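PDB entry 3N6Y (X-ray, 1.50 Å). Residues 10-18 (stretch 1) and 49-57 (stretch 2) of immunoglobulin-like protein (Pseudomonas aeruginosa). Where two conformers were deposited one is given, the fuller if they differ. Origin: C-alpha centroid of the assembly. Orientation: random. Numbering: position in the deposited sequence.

Stretch 1 10-18: GPIEYGVFE
Stretch 2, residues 49-57: GTKFGMRYQ

How do the two backbones lie against each other? They run antiparallel, their end-to-end directions 158° apart, with Glu13 opposite Arg55, Tyr14 opposite Met54, Gly15 opposite Gly53 and Val16 opposite Phe52. A strand begins at Lys51; phi/psi is -85/146 at Glu13, -98/126 at Val16 and -135/136 at Arg55. Hydrogen-bonded pairs alternate with non-hydrogen-bonded ones. Glu13 N gives to Arg55 O at 2.8 Å and Arg55 N returns to Glu13 O at 3.0 Å; Gly15 N to Gly53 O and Gly53 N to Gly15 O are both 3.0 Å; Phe17 N to Lys51 O is 2.9 Å. CA atoms stand 5.1 Å apart at Glu13 and Arg55 and 5.6 Å at Gly15 and Gly53, but 4.4 Å at Tyr14 and Met54 and again at Val16 and Phe52. At these narrow places CA-H groups face carbonyls, as in Met54 CA to Glu13 O at 3.2 Å and Tyr14 CA to Gly53 O at 3.3 Å.

Which hollow does the Phe17 ring fill? Gly15 (phi/psi 139/-149) and Gly53 (153/-145) adopt extended angles at which a CB would be jammed against the preceding carbonyl, and the first stretch turns a corner at Gly15. Phe17 points its CA-to-CB bond toward the second stretch, and with chi1 -75° (m) and chi2 65° its ring reaches the bare backbone at Gly53. Phe17 CE1 lies 3.7 Å from Gly53 N, and Phe17 CZ 3.9 Å from Met54 O, both near the ring plane at its edge. An ideal CB on Gly53 would sit 4.0 Å from Phe17 CE1. Over one ring face, the extended Lys51 chain (chi1 to chi4 all t) brings Lys51 CE within 3.9 Å of the Phe17 ring centroid, a CH-pi contact 25° off the normal.

What joins Glu13 and Arg55 beyond the backbone? Their side chains share the sheet face on which the absent side chains of the glycines would lie, and meet as a two-pronged salt bridge. Arg55 NE gives to Glu13 OE2 at 2.9 Å, almost straight at 177°, and Arg55 NH2 to Glu13 OE1, also at 2.9 Å. Glu13 (m, t, chi3 80°) brings its carboxylate nearer the other stretch; Arg55 (t, t, p, chi4 -152°) presents its guanidinium edge, so opposite charges and paired donors and acceptors match.

What packs on the face carrying Tyr14, Val16, Phe52 and Met54? Selenomethionine Met54 (m, t, m) sets its CG 4.0 Å from Ile12 CG2 and 4.1 Å from Tyr14 CB, packing against both. The rings of Tyr14 (chi1 67°, chi2 87°) and Phe52 (chi1 63°, chi2 -79°) lead away from the opposing stretch, while Val16 (t) sets CG1 4.4 Å from Thr50 CG2.

How are the ends held? Water bridges them: one water gives to Pro11 O at 2.7 Å and accepts from Gln57 NE2 at 2.9 Å, and another gives to Phe17 O at 2.7 Å and accepts from Lys51 N at 2.9 Å.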

# COMPACT_ATOMS: atom_id res chain seq x y z
N GLY A 10 15.58 -5.91 -2.21
CA GLY A 10 16.08 -4.65 -1.70
C GLY A 10 15.14 -4.02 -0.67
O GLY A 10 14.12 -4.61 -0.29
N PRO A 11 15.47 -2.80 -0.24
CA PRO A 11 14.77 -2.09 0.82
C PRO A 11 13.33 -1.77 0.48
O PRO A 11 13.01 -1.49 -0.68
CB PRO A 11 15.53 -0.76 0.93
CG PRO A 11 16.70 -0.86 0.06
CD PRO A 11 16.41 -1.91 -0.94
N ILE A 12 12.46 -1.80 1.48
CA ILE A 12 11.11 -1.29 1.30
C ILE A 12 11.11 0.20 1.63
O ILE A 12 11.56 0.61 2.69
CB ILE A 12 10.10 -2.04 2.18
CG1 ILE A 12 9.98 -3.52 1.73
CG2 ILE A 12 8.77 -1.37 2.11
CD1 ILE A 12 9.90 -4.48 2.89
N GLU A 13 10.62 1.04 0.74
CA GLU A 13 10.48 2.45 1.09
C GLU A 13 9.14 2.59 1.79
O GLU A 13 8.16 1.94 1.39
CB GLU A 13 10.46 3.32 -0.17
CG GLU A 13 11.70 3.17 -1.04
CD GLU A 13 11.56 3.91 -2.37
OE1 GLU A 13 11.75 5.14 -2.37
OE2 GLU A 13 11.22 3.26 -3.40
N TYR A 14 9.05 3.48 2.76
CA TYR A 14 7.76 3.70 3.40
C TYR A 14 7.65 5.13 3.91
O TYR A 14 8.66 5.73 4.32
CB TYR A 14 7.53 2.72 4.54
CG TYR A 14 8.45 2.92 5.67
CD1 TYR A 14 8.13 3.83 6.69
CD2 TYR A 14 9.69 2.27 5.73
CE1 TYR A 14 8.96 4.04 7.74
CE2 TYR A 14 10.55 2.48 6.78
CZ TYR A 14 10.19 3.37 7.78
OH TYR A 14 11.08 3.53 8.79
N GLY A 15 6.43 5.64 3.94
CA GLY A 15 6.17 7.00 4.39
C GLY A 15 5.16 7.79 3.61
O GLY A 15 4.21 7.23 3.07
N VAL A 16 5.36 9.10 3.57
CA VAL A 16 4.48 10.06 2.95
C VAL A 16 5.03 10.38 1.55
O VAL A 16 6.20 10.78 1.41
CB VAL A 16 4.29 11.35 3.80
CG1 VAL A 16 3.50 12.41 3.00
CG2 VAL A 16 3.58 11.03 5.13
N PHE A 17 4.17 10.21 0.56
CA PHE A 17 4.47 10.46 -0.87
C PHE A 17 4.37 11.93 -1.13
O PHE A 17 3.41 12.59 -0.73
CB PHE A 17 3.51 9.72 -1.80
CG PHE A 17 3.78 8.24 -1.90
CD1 PHE A 17 3.62 7.40 -0.80
CD2 PHE A 17 4.14 7.66 -3.11
CE1 PHE A 17 3.84 6.01 -0.90
CE2 PHE A 17 4.37 6.29 -3.22
CZ PHE A 17 4.21 5.46 -2.11
N GLU A 18 5.38 12.48 -1.80
CA GLU A 18 5.42 13.91 -2.04
C GLU A 18 5.07 14.19 -3.48
O GLU A 18 5.54 13.50 -4.37
CB GLU A 18 6.81 14.47 -1.71
CG GLU A 18 7.24 14.25 -0.27
CD GLU A 18 8.55 14.97 0.07
OE1 GLU A 18 9.43 15.03 -0.80
OE2 GLU A 18 8.68 15.46 1.21
N GLY A 49 -5.50 15.13 1.24
CA GLY A 49 -4.47 15.22 0.24
C GLY A 49 -3.21 14.46 0.61
O GLY A 49 -2.32 14.35 -0.17
N THR A 50 -3.16 13.93 1.83
CA THR A 50 -1.98 13.16 2.25
C THR A 50 -2.04 11.76 1.69
O THR A 50 -3.04 11.09 1.87
CB THR A 50 -1.93 13.08 3.78
OG1 THR A 50 -1.86 14.38 4.33
CG2 THR A 50 -0.69 12.28 4.31
N LYS A 51 -0.99 11.36 0.99
CA LYS A 51 -0.80 10.00 0.48
C LYS A 51 0.33 9.30 1.20
O LYS A 51 1.43 9.86 1.37
CB LYS A 51 -0.59 10.04 -1.04
CG LYS A 51 -0.22 8.71 -1.68
CD LYS A 51 0.08 8.96 -3.16
CE LYS A 51 0.65 7.71 -3.79
NZ LYS A 51 1.04 7.94 -5.23
N PHE A 52 0.08 8.07 1.67
CA PHE A 52 1.10 7.34 2.37
C PHE A 52 1.08 5.85 2.02
O PHE A 52 0.10 5.34 1.48
CB PHE A 52 0.96 7.47 3.91
CG PHE A 52 -0.34 6.89 4.46
CD1 PHE A 52 -1.54 7.58 4.38
CD2 PHE A 52 -0.35 5.61 5.02
CE1 PHE A 52 -2.70 7.04 4.85
CE2 PHE A 52 -1.52 5.07 5.52
CZ PHE A 52 -2.70 5.77 5.43
N GLY A 53 2.18 5.19 2.29
CA GLY A 53 2.28 3.76 2.06
C GLY A 53 3.70 3.32 1.81
O GLY A 53 4.64 3.85 2.41
N MSE A 54 3.83 2.32 0.95
CA MSE A 54 5.05 1.60 0.64
C MSE A 54 5.35 1.59 -0.87
O MSE A 54 4.41 1.54 -1.71
CB MSE A 54 4.93 0.14 1.18
CG MSE A 54 5.06 0.02 2.69
SE MSE A 54 4.93 -1.86 3.17
CE MSE A 54 3.12 -2.17 2.62
N ARG A 55 6.65 1.56 -1.22
CA ARG A 55 7.11 1.34 -2.57
C ARG A 55 8.24 0.32 -2.44
O ARG A 55 9.09 0.41 -1.54
CB ARG A 55 7.58 2.63 -3.25
CG ARG A 55 8.00 2.41 -4.69
CD ARG A 55 8.08 3.71 -5.46
NE ARG A 55 9.09 4.58 -4.83
CZ ARG A 55 9.06 5.90 -4.87
NH1 ARG A 55 8.10 6.56 -5.50
NH2 ARG A 55 10.00 6.59 -4.24
N TYR A 56 8.24 -0.66 -3.31
CA TYR A 56 9.12 -1.82 -3.19
C TYR A 56 9.43 -2.39 -4.58
O TYR A 56 8.77 -2.06 -5.59
CB TYR A 56 8.51 -2.90 -2.27
CG TYR A 56 7.01 -3.05 -2.40
CD1 TYR A 56 6.15 -2.28 -1.64
CD2 TYR A 56 6.45 -3.93 -3.33
CE1 TYR A 56 4.80 -2.38 -1.77
CE2 TYR A 56 5.10 -4.05 -3.44
CZ TYR A 56 4.27 -3.25 -2.68
OH TYR A 56 2.91 -3.31 -2.79
N GLN A 57 10.43 -3.25 -4.64
CA GLN A 57 10.81 -3.96 -5.86
C GLN A 57 10.63 -5.45 -5.64
O GLN A 57 10.95 -5.98 -4.55
CB GLN A 57 12.27 -3.67 -6.23
CG GLN A 57 12.60 -2.21 -6.39
CD GLN A 57 14.10 -2.00 -6.53
OE1 GLN A 57 14.67 -2.36 -7.54
NE2 GLN A 57 14.73 -1.48 -5.48
O HOH W 1 11.86 -3.57 -2.27
O HOH W 2 13.79 -0.32 -2.95
O HOH W 3 1.06 13.28 0.35